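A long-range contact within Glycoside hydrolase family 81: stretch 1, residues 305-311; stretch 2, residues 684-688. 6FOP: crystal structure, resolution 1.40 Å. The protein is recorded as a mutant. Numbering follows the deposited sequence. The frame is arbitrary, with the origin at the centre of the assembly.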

# COMPACT_ATOMS: atom_id res chain seq x y z
N ILE A 305 -12.33 13.79 -2.99
CA ILE A 305 -11.32 14.57 -2.28
C ILE A 305 -11.43 16.01 -2.75
O ILE A 305 -12.00 16.28 -3.82
CB ILE A 305 -9.88 14.04 -2.50
CG1 ILE A 305 -9.40 14.20 -3.94
CG2 ILE A 305 -9.77 12.58 -2.05
CD1 ILE A 305 -7.92 14.03 -4.07
N LEU A 306 -10.80 16.91 -2.02
CA LEU A 306 -10.68 18.30 -2.45
C LEU A 306 -9.21 18.68 -2.58
O LEU A 306 -8.36 18.09 -1.92
CB LEU A 306 -11.35 19.24 -1.47
CG LEU A 306 -12.87 19.09 -1.37
CD1 LEU A 306 -13.37 19.87 -0.16
CD2 LEU A 306 -13.54 19.57 -2.64
N PRO A 307 -8.92 19.73 -3.37
CA PRO A 307 -7.54 20.25 -3.44
C PRO A 307 -7.17 21.11 -2.24
O PRO A 307 -6.00 21.43 -2.07
CB PRO A 307 -7.55 21.09 -4.72
CG PRO A 307 -8.96 21.51 -4.88
CD PRO A 307 -9.79 20.36 -4.38
N ASN A 308 -8.16 21.47 -1.44
CA ASN A 308 -8.02 22.31 -0.25
C ASN A 308 -9.41 22.46 0.35
O ASN A 308 -10.41 22.30 -0.34
CB ASN A 308 -7.45 23.70 -0.57
CG ASN A 308 -8.24 24.43 -1.66
OD1 ASN A 308 -8.01 24.25 -2.86
ND2 ASN A 308 -9.16 25.29 -1.24
N LEU A 309 -9.47 22.80 1.64
CA LEU A 309 -10.72 23.22 2.24
C LEU A 309 -11.06 24.67 1.80
O LEU A 309 -10.16 25.45 1.48
CB LEU A 309 -10.67 23.12 3.76
CG LEU A 309 -10.51 21.70 4.33
CD1 LEU A 309 -10.51 21.75 5.84
CD2 LEU A 309 -11.63 20.79 3.84
N PRO A 310 -12.36 24.98 1.70
CA PRO A 310 -12.77 26.33 1.26
C PRO A 310 -12.52 27.38 2.35
O PRO A 310 -12.04 27.07 3.43
CB PRO A 310 -14.27 26.15 0.99
CG PRO A 310 -14.68 25.14 1.97
CD PRO A 310 -13.53 24.15 2.03
N ASP A 311 -12.85 28.63 2.02
CA ASP A 311 -12.69 29.75 2.96
C ASP A 311 -13.98 29.95 3.73
O ASP A 311 -14.72 30.88 3.48
CB ASP A 311 -12.29 31.02 2.21
CG ASP A 311 -12.05 32.19 3.12
OD1 ASP A 311 -11.93 32.04 4.36
OD2 ASP A 311 -11.96 33.30 2.57
N TYR A 684 -21.99 21.38 1.07
CA TYR A 684 -21.49 20.65 -0.08
C TYR A 684 -20.39 21.47 -0.72
O TYR A 684 -20.59 22.68 -0.98
CB TYR A 684 -22.64 20.45 -1.06
CG TYR A 684 -23.86 19.78 -0.49
CD1 TYR A 684 -24.81 20.50 0.22
CD2 TYR A 684 -24.09 18.42 -0.68
CE1 TYR A 684 -25.93 19.91 0.75
CE2 TYR A 684 -25.23 17.82 -0.15
CZ TYR A 684 -26.14 18.56 0.57
OH TYR A 684 -27.27 17.99 1.08
N VAL A 685 -19.24 20.87 -0.97
CA VAL A 685 -18.10 21.56 -1.55
C VAL A 685 -17.67 20.80 -2.79
O VAL A 685 -17.50 19.57 -2.73
CB VAL A 685 -16.91 21.66 -0.58
CG1 VAL A 685 -15.78 22.47 -1.20
CG2 VAL A 685 -17.39 22.23 0.77
N VAL A 686 -17.53 21.49 -3.89
CA VAL A 686 -17.07 20.90 -5.15
C VAL A 686 -15.91 21.72 -5.71
O VAL A 686 -15.95 22.95 -5.68
CB VAL A 686 -18.20 20.90 -6.19
CG1 VAL A 686 -17.72 20.43 -7.56
CG2 VAL A 686 -19.36 20.06 -5.71
N TYR A 687 -14.93 21.05 -6.31
CA TYR A 687 -13.95 21.73 -7.13
C TYR A 687 -14.10 21.24 -8.56
O TYR A 687 -14.10 20.03 -8.82
CB TYR A 687 -12.50 21.53 -6.65
CG TYR A 687 -11.59 22.45 -7.44
CD1 TYR A 687 -11.55 23.81 -7.15
CD2 TYR A 687 -10.88 22.02 -8.54
CE1 TYR A 687 -10.80 24.68 -7.91
CE2 TYR A 687 -10.12 22.90 -9.30
CZ TYR A 687 -10.08 24.24 -8.98
OH TYR A 687 -9.35 25.13 -9.73
N ASN A 688 -14.24 22.17 -9.49
CA ASN A 688 -14.27 21.86 -10.92
C ASN A 688 -12.93 22.22 -11.53
O ASN A 688 -12.65 23.41 -11.73
CB ASN A 688 -15.41 22.64 -11.59
CG ASN A 688 -15.53 22.39 -13.08
OD1 ASN A 688 -14.76 21.62 -13.68
ND2 ASN A 688 -16.51 23.05 -13.68

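No hydrogen bond joins these two stretches, although one of them is a β-strand with polar backbone atoms along its length. The contact is made mainly by apolar groups, and two of its three residues from stretch 1 are prolines. No two touching residues are fewer than 375 positions apart in the chain. The area buried is modest, 246 Å² with both sides summed.

Stretch 2 is strand throughout, and it begins earlier in the chain. Its side chains alternate. Val685 and Tyr687 point their CA-to-CB bonds toward stretch 1, while Val686 between them points away. The strand therefore offers two side chains on this side, one branched and one aromatic. Stretch 1 has no regular helix or strand. It meets the strand through Leu306, Pro307 and Pro310.

Val685 has the largest area covered in the contact, 69 Å². CG1 of Val685 lies 3.7 Å from CD1 of Leu306 and also 4.3 Å from CG of Pro310; CG2 of Val685 lies 4.2 Å from the same Pro310 CG. One short side chain touches two residues four positions apart in stretch 1, and its CG1 alone reaches both. The chi1 of Val685 is t, at -176°.

Leu306 reaches its partner by length. Its CA-to-CB bond points sideways, but the end of the side chain comes nearer to the strand. The rotamer is m for chi1 and t for chi2. CD1 and CD2 of Leu306 both pack on CG1 of Val685, at 3.7 and 3.9 Å, and CD2 of Leu306 also comes within 4.2 Å of N of Tyr687. This is a packing contact. Leucine suits the place: it is apolar, and long enough for its end to come nearer the strand although CA-to-CB points sideways.

Pro307 points toward the strand and packs on Tyr687. Its CD atom is 3.7 Å from CB of Tyr687. Its CG atom is 4.2 Å from the centroid of the Tyr687 ring, 28° off the ring normal. This is an off-centre CH-pi interaction, with the proline approaching the ring obliquely. The compact proline ring thus meets both the base of the tyrosine side chain and its aromatic ring. Tyr687 has a chi1 of t, at -171°, and remains partly exposed. The apolar part of the residue can pack here while its hydroxyl lies farther out along the side chain.

Pro310 also points toward the strand, but its contact with Val685 is looser. Both prolines have C-gamma endo pucker. Neither has a backbone N-H to donate, so at these two positions no main-chain donor is left unpaired against the apolar surface.

Between the prolines, Asn308 and Leu309 take little part. Leu309 points away from the strand. Asn308 instead braces its own stretch: its ND2 donates a hydrogen bond to O of Leu309, at 2.9 Å and nearly straight at 163°. Asp311 and Tyr684 lie out of reach across the contact, and their polar side-chain ends are hydrogen-bonded elsewhere in the structure.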